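Local coordinates for surface glycoprotein (Trypanosoma brucei, PDB 5KLH), which is a procyclic-stage surface antigen, here represented by its bilobed ectodomain, and is a putative sensor, at residues A[139-142]-A[143-146]; A[210-213]-A[214-218]; A[10-13]-A[14-18]. All coordinates share one frame; numbering follows the deposited sequence.

Interaction 1 of 3, residues A[139-142]-A[143-146]; sequences KCRL and GEKC
R141 N and E144 OE1 form a side-chain-to-backbone hydrogen bond of 2.8 Å with an N-H...O angle of 164°, received on the carboxylate's anti lone pair. In the reverse direction E144 N donates to R141 O at 3.0 Å. Residue R141 is thus gripped through both its N-H and its C=O by one glutamate. The E144 chain reaches back because CG lies beside the backbone N, opposite the carbonyl carbon (chi1 -66°), and stays extended beyond it. OE1 also bonds to the hydroxyl of S137, which in turn bonds C140 N. The R141 side chain runs alongside that of E144, pointing the same way, but its NE is 4.7 Å from OE1; a water spans the gap, weakly held by NE and donating to OE1. Covalent closure comes from the disulfide, C140 SG to C146 SG 2.0 Å, with a torsion of 87° about the S-S bond. Both cysteines are buried, packing on F99 of strand 85-100 and H119 of helix 116-128. G143 has a positive phi, suited to the third position of the type II beta turn R141 to E144, which sits at the tip of the disulfide loop formed by C140 and C146 and leads into strand 145-164.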
loop_
_atom_site.group_PDB
_atom_site.type_symbol
_atom_site.label_atom_id
_atom_site.label_comp_id
_atom_site.label_asym_id
_atom_site.label_seq_id
_atom_site.Cartn_x
_atom_site.Cartn_y
_atom_site.Cartn_z
ATOM N N LYS A 139 1.496 12.475 -30.800
ATOM C CA LYS A 139 0.571 11.769 -31.675
ATOM C C LYS A 139 -0.189 10.687 -30.912
ATOM O O LYS A 139 -1.289 10.308 -31.312
ATOM C CB LYS A 139 1.324 11.169 -32.858
ATOM C CG LYS A 139 1.764 12.219 -33.860
ATOM C CD LYS A 139 2.842 11.691 -34.787
ATOM C CE LYS A 139 2.788 12.410 -36.121
ATOM N NZ LYS A 139 1.428 12.301 -36.723
ATOM N N CYS A 140 0.417 10.199 -29.827
ATOM C CA CYS A 140 -0.203 9.242 -28.903
ATOM C C CYS A 140 -0.983 8.133 -29.623
ATOM O O CYS A 140 -2.193 7.994 -29.425
ATOM C CB CYS A 140 -1.122 9.990 -27.933
ATOM S SG CYS A 140 -1.612 9.052 -26.480
ATOM N N ARG A 141 -0.284 7.372 -30.466
ATOM C CA ARG A 141 -0.886 6.281 -31.240
ATOM C C ARG A 141 -1.111 5.069 -30.362
ATOM O O ARG A 141 -0.531 4.974 -29.285
ATOM C CB ARG A 141 0.000 5.871 -32.422
ATOM C CG ARG A 141 0.427 6.995 -33.359
ATOM C CD ARG A 141 1.213 6.412 -34.540
ATOM N NE ARG A 141 2.026 7.403 -35.247
ATOM C CZ ARG A 141 1.550 8.269 -36.140
ATOM N NH1 ARG A 141 0.253 8.286 -36.430
ATOM N NH2 ARG A 141 2.367 9.128 -36.737
ATOM N N LEU A 142 -1.927 4.138 -30.844
ATOM C CA LEU A 142 -2.193 2.893 -30.127
ATOM C C LEU A 142 -0.902 2.255 -29.648
ATOM O O LEU A 142 0.030 2.068 -30.430
ATOM C CB LEU A 142 -2.959 1.919 -31.025
ATOM C CG LEU A 142 -3.352 0.588 -30.402
ATOM C CD1 LEU A 142 -4.185 0.829 -29.177
ATOM C CD2 LEU A 142 -4.121 -0.266 -31.404
ATOM N N GLY A 143 -0.838 1.953 -28.353
ATOM C CA GLY A 143 0.298 1.240 -27.801
ATOM C C GLY A 143 1.409 2.128 -27.272
ATOM O O GLY A 143 2.330 1.636 -26.609
ATOM N N GLU A 144 1.334 3.428 -27.553
ATOM C CA GLU A 144 2.379 4.351 -27.111
ATOM C C GLU A 144 2.229 4.777 -25.655
ATOM O O GLU A 144 1.121 4.895 -25.133
ATOM C CB GLU A 144 2.408 5.609 -27.996
ATOM C CG GLU A 144 2.807 5.359 -29.430
ATOM C CD GLU A 144 3.313 6.613 -30.108
ATOM O OE1 GLU A 144 2.487 7.438 -30.536
ATOM O OE2 GLU A 144 4.545 6.777 -30.206
ATOM N N LYS A 145 3.366 5.002 -25.003
ATOM C CA LYS A 145 3.390 5.684 -23.715
ATOM C C LYS A 145 3.467 7.168 -24.013
ATOM O O LYS A 145 4.513 7.656 -24.447
ATOM C CB LYS A 145 4.584 5.242 -22.866
ATOM C CG LYS A 145 4.730 3.734 -22.740
ATOM C CD LYS A 145 3.542 3.145 -22.012
ATOM C CE LYS A 145 3.598 1.620 -21.948
ATOM N NZ LYS A 145 2.391 1.059 -21.250
ATOM N N CYS A 146 2.370 7.882 -23.797
ATOM C CA CYS A 146 2.256 9.240 -24.327
ATOM C C CYS A 146 2.816 10.308 -23.409
ATOM O O CYS A 146 3.262 11.361 -23.870
ATOM C CB CYS A 146 0.793 9.538 -24.646
ATOM S SG CYS A 146 0.107 8.278 -25.732
HETATM O O HOH W 1 4.166 8.294 -33.206
#

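Interaction 2 of 3, residues A[210-213]-A[214-218]; sequences IALE and RETMG
A Schellman motif ends the helix 208-215, with M217 as its C-prime residue at positive phi. Its signature is a 6→1 bond, G218 N to E213 O at 2.9 Å, in the carbonyl plane on a lone pair, enclosing a 5→2 bond from M217 N to R214 O at 3.2 Å. Before the turn, ordinary i to i+4 bonds run from R214 N to I210 O and from E215 N to A211 O. L212 O is gripped twice by T216: its N donates at 3.0 Å, and OG1 donates at 2.7 Å, the two arriving from opposite faces of the carbonyl plane. The hydroxyl takes this post because OG1 sits between the backbone N and the carbonyl carbon (chi1 70°). OG1 is also bonded by G220 N, so the threonine ties the helix end to the chain that follows. Its methyl CG2 meets L212 CD1 at 3.6 Å, closing this side with apolar contact. On another flank the R214 guanidinium lies over A211, NH1 being 3.9 Å from A211 CB, and uses N13 and Y176 as partners for NH1 and NH2. E213 OE1 is bonded by Y181 N. The guanidinium is turned edge-on to its neighbour: in a hydrogen-bonded salt bridge R214 NE donates to the anti lone pair of E215 OE2 at 2.8 Å, only 5° out of the guanidinium plane.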
loop_
_atom_site.group_PDB
_atom_site.type_symbol
_atom_site.label_atom_id
_atom_site.label_comp_id
_atom_site.label_asym_id
_atom_site.label_seq_id
_atom_site.Cartn_x
_atom_site.Cartn_y
_atom_site.Cartn_z
ATOM N N ILE A 210 -5.966 -6.027 6.334
ATOM C CA ILE A 210 -5.425 -6.434 5.040
ATOM C C ILE A 210 -6.528 -7.089 4.202
ATOM O O ILE A 210 -6.679 -6.780 3.019
ATOM C CB ILE A 210 -4.227 -7.374 5.214
ATOM C CG1 ILE A 210 -3.032 -6.582 5.754
ATOM C CG2 ILE A 210 -3.897 -8.071 3.901
ATOM C CD1 ILE A 210 -1.832 -7.437 6.135
ATOM N N ALA A 211 -7.327 -7.958 4.825
ATOM C CA ALA A 211 -8.467 -8.563 4.128
ATOM C C ALA A 211 -9.434 -7.521 3.559
ATOM O O ALA A 211 -9.893 -7.651 2.418
ATOM C CB ALA A 211 -9.200 -9.516 5.050
ATOM N N LEU A 212 -9.743 -6.483 4.339
ATOM C CA LEU A 212 -10.612 -5.419 3.867
ATOM C C LEU A 212 -9.976 -4.663 2.702
ATOM O O LEU A 212 -10.651 -4.382 1.706
ATOM C CB LEU A 212 -10.952 -4.465 5.018
ATOM C CG LEU A 212 -12.030 -3.421 4.761
ATOM C CD1 LEU A 212 -13.359 -4.119 4.447
ATOM C CD2 LEU A 212 -12.172 -2.503 5.966
ATOM N N GLU A 213 -8.681 -4.356 2.816
ATOM C CA GLU A 213 -7.958 -3.675 1.750
ATOM C C GLU A 213 -8.063 -4.476 0.468
ATOM O O GLU A 213 -8.295 -3.927 -0.605
ATOM C CB GLU A 213 -6.473 -3.490 2.113
ATOM C CG GLU A 213 -6.209 -2.377 3.102
ATOM C CD GLU A 213 -6.425 -0.991 2.509
ATOM O OE1 GLU A 213 -5.814 -0.663 1.471
ATOM O OE2 GLU A 213 -7.215 -0.207 3.080
ATOM N N ARG A 214 -7.887 -5.783 0.599
ATOM C CA ARG A 214 -7.915 -6.666 -0.562
ATOM C C ARG A 214 -9.296 -6.742 -1.181
ATOM O O ARG A 214 -9.464 -6.513 -2.383
ATOM C CB ARG A 214 -7.461 -8.076 -0.189
ATOM C CG ARG A 214 -7.434 -9.024 -1.383
ATOM C CD ARG A 214 -7.043 -10.428 -0.979
ATOM N NE ARG A 214 -7.995 -10.985 -0.023
ATOM C CZ ARG A 214 -7.700 -11.330 1.222
ATOM N NH1 ARG A 214 -8.654 -11.814 2.008
ATOM N NH2 ARG A 214 -6.459 -11.203 1.687
ATOM N N GLU A 215 -10.282 -7.065 -0.352
ATOM C CA GLU A 215 -11.613 -7.401 -0.858
ATOM C C GLU A 215 -12.412 -6.174 -1.285
ATOM O O GLU A 215 -13.416 -6.301 -1.989
ATOM C CB GLU A 215 -12.391 -8.194 0.187
ATOM C CG GLU A 215 -11.789 -9.531 0.530
ATOM C CD GLU A 215 -11.747 -10.473 -0.663
ATOM O OE1 GLU A 215 -12.789 -10.651 -1.329
ATOM O OE2 GLU A 215 -10.669 -11.038 -0.936
ATOM N N THR A 216 -11.965 -4.995 -0.875
ATOM C CA THR A 216 -12.576 -3.752 -1.329
ATOM C C THR A 216 -11.687 -2.969 -2.284
ATOM O O THR A 216 -11.977 -1.813 -2.591
ATOM C CB THR A 216 -12.921 -2.826 -0.159
ATOM O OG1 THR A 216 -11.712 -2.318 0.424
ATOM C CG2 THR A 216 -13.744 -3.574 0.895
ATOM N N MET A 217 -10.598 -3.592 -2.729
ATOM C CA MET A 217 -9.629 -2.922 -3.596
ATOM C C MET A 217 -9.230 -1.522 -3.121
ATOM O O MET A 217 -9.203 -0.571 -3.909
ATOM C CB MET A 217 -10.172 -2.851 -5.031
ATOM C CG MET A 217 -10.404 -4.209 -5.623
ATOM S SD MET A 217 -10.794 -4.152 -7.378
ATOM C CE MET A 217 -12.484 -3.560 -7.319
ATOM N N GLY A 218 -8.910 -1.405 -1.834
ATOM C CA GLY A 218 -8.376 -0.173 -1.290
ATOM C C GLY A 218 -9.418 0.853 -0.896
ATOM O O GLY A 218 -9.087 1.875 -0.292
HETATM O O HOH W 2 -6.643 2.124 1.050
#

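Interaction 3 of 3, residues A[10-13]-A[14-18]; sequences PRDN and FKKAV
Charge pairing is carried by D12 and K16, one helical turn apart: K16 NZ donates to D12 OD2 at 2.9 Å, on the syn lone pair of OD2. The extended K16 chain crosses the D12 side chain at an angle, CE and NZ both arriving at OD2, with CE 3.1 Å from D12 OD2. D12 directs its carboxylate to meet it with CG opposite the backbone N (chi1 -180°).

Backbone hydrogen bonds follow the i to i+4 pattern, K15 N to R11 O at 2.9 Å, K16 N to D12 O at 2.9 Å and A17 N to N13 O at 3.1 Å. One residue earlier in the pattern a water stands between the partners: it accepts from F14 N at 2.8 Å and donates to P10 O at 2.6 Å, extending the pattern to the start of the helix.

Apolar packing falls to F14. V18 CG2 sits over the edge region of one face of its ring, 3.6 Å above the plane, a contact within 14-18. The ring also packs on A211 and L212 of helix 208-215. With F14 facing that helix and the D12-K16 salt bridge on the other, polar side, the arrangement is that of the N-terminal turns of an amphipathic helix, 12-20.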
loop_
_atom_site.group_PDB
_atom_site.type_symbol
_atom_site.label_atom_id
_atom_site.label_comp_id
_atom_site.label_asym_id
_atom_site.label_seq_id
_atom_site.Cartn_x
_atom_site.Cartn_y
_atom_site.Cartn_z
ATOM N N PRO A 10 -19.932 -10.911 -2.462
ATOM C CA PRO A 10 -18.670 -10.155 -2.489
ATOM C C PRO A 10 -17.993 -10.019 -1.119
ATOM O O PRO A 10 -16.793 -9.741 -1.067
ATOM C CB PRO A 10 -19.094 -8.773 -3.010
ATOM C CG PRO A 10 -20.582 -8.696 -2.772
ATOM C CD PRO A 10 -21.069 -10.109 -2.947
ATOM N N ARG A 11 -18.751 -10.197 -0.039
ATOM C CA ARG A 11 -18.223 -9.994 1.309
ATOM C C ARG A 11 -17.839 -11.308 1.985
ATOM O O ARG A 11 -17.302 -11.314 3.090
ATOM C CB ARG A 11 -19.250 -9.236 2.167
ATOM C CG ARG A 11 -19.594 -7.864 1.622
ATOM C CD ARG A 11 -20.450 -7.069 2.602
ATOM N NE ARG A 11 -21.640 -7.811 3.007
ATOM C CZ ARG A 11 -22.657 -7.285 3.686
ATOM N NH1 ARG A 11 -22.633 -6.006 4.030
ATOM N NH2 ARG A 11 -23.700 -8.038 4.008
ATOM N N ASP A 12 -18.099 -12.423 1.318
ATOM C CA ASP A 12 -17.881 -13.731 1.930
ATOM C C ASP A 12 -16.412 -14.001 2.270
ATOM O O ASP A 12 -16.100 -14.469 3.373
ATOM C CB ASP A 12 -18.427 -14.827 1.008
ATOM C CG ASP A 12 -18.243 -16.223 1.578
ATOM O OD1 ASP A 12 -19.088 -16.658 2.387
ATOM O OD2 ASP A 12 -17.257 -16.889 1.199
ATOM N N ASN A 13 -15.515 -13.716 1.328
ATOM C CA ASN A 13 -14.078 -13.880 1.567
ATOM C C ASN A 13 -13.632 -13.057 2.775
ATOM O O ASN A 13 -12.878 -13.538 3.626
ATOM C CB ASN A 13 -13.275 -13.491 0.314
ATOM C CG ASN A 13 -11.771 -13.607 0.515
ATOM O OD1 ASN A 13 -11.173 -12.818 1.248
ATOM N ND2 ASN A 13 -11.147 -14.576 -0.157
ATOM N N PHE A 14 -14.092 -11.812 2.843
ATOM C CA PHE A 14 -13.758 -10.973 3.985
ATOM C C PHE A 14 -14.277 -11.554 5.300
ATOM O O PHE A 14 -13.536 -11.612 6.281
ATOM C CB PHE A 14 -14.292 -9.562 3.791
ATOM C CG PHE A 14 -14.019 -8.668 4.952
ATOM C CD1 PHE A 14 -12.717 -8.314 5.277
ATOM C CD2 PHE A 14 -15.053 -8.196 5.740
ATOM C CE1 PHE A 14 -12.455 -7.499 6.357
ATOM C CE2 PHE A 14 -14.796 -7.383 6.820
ATOM C CZ PHE A 14 -13.492 -7.034 7.131
ATOM N N LYS A 15 -15.542 -11.982 5.324
ATOM C CA LYS A 15 -16.119 -12.578 6.532
ATOM C C LYS A 15 -15.347 -13.807 6.987
ATOM O O LYS A 15 -15.150 -14.023 8.185
ATOM C CB LYS A 15 -17.601 -12.941 6.306
ATOM C CG LYS A 15 -18.503 -11.731 6.227
ATOM C CD LYS A 15 -19.924 -12.067 5.715
ATOM C CE LYS A 15 -20.629 -13.082 6.594
ATOM N NZ LYS A 15 -22.011 -13.351 6.100
ATOM N N LYS A 16 -14.888 -14.614 6.036
ATOM C CA LYS A 16 -14.158 -15.802 6.401
ATOM C C LYS A 16 -12.827 -15.431 7.048
ATOM O O LYS A 16 -12.407 -16.075 7.997
ATOM C CB LYS A 16 -13.975 -16.703 5.176
ATOM C CG LYS A 16 -15.284 -17.402 4.799
ATOM C CD LYS A 16 -15.201 -18.152 3.476
ATOM C CE LYS A 16 -16.407 -19.075 3.300
ATOM N NZ LYS A 16 -16.497 -19.622 1.917
ATOM N N ALA A 17 -12.193 -14.375 6.546
ATOM C CA ALA A 17 -10.936 -13.894 7.115
ATOM C C ALA A 17 -11.142 -13.388 8.543
ATOM O O ALA A 17 -10.323 -13.642 9.430
ATOM C CB ALA A 17 -10.337 -12.788 6.238
ATOM N N VAL A 18 -12.245 -12.686 8.760
ATOM C CA VAL A 18 -12.560 -12.158 10.080
ATOM C C VAL A 18 -12.756 -13.308 11.070
ATOM O O VAL A 18 -12.241 -13.280 12.182
ATOM C CB VAL A 18 -13.811 -11.272 10.017
ATOM C CG1 VAL A 18 -14.286 -10.901 11.413
ATOM C CG2 VAL A 18 -13.509 -10.016 9.217
HETATM O O HOH W 3 -14.946 -10.568 0.512
#

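Interactions 2 and 3 sit on two helices packed together, and the centres of the two contacts are about 10 Å apart; interaction 1 lies about 33 Å and 41 Å from them, centre to centre, beside helix 116-128. Between the two helices, A211 CB meets A17 CB at 3.7 Å. Interaction 3 opens its helix at the surface with a charge pair and a water, whereas interaction 2 closes the other helix with a Schellman turn and several buried residues. Interaction 1 is partly buried, its loop exposed around a pair of buried cysteines, and it combines a disulfide with a turn hydrogen bond and a carboxylate-to-backbone bond.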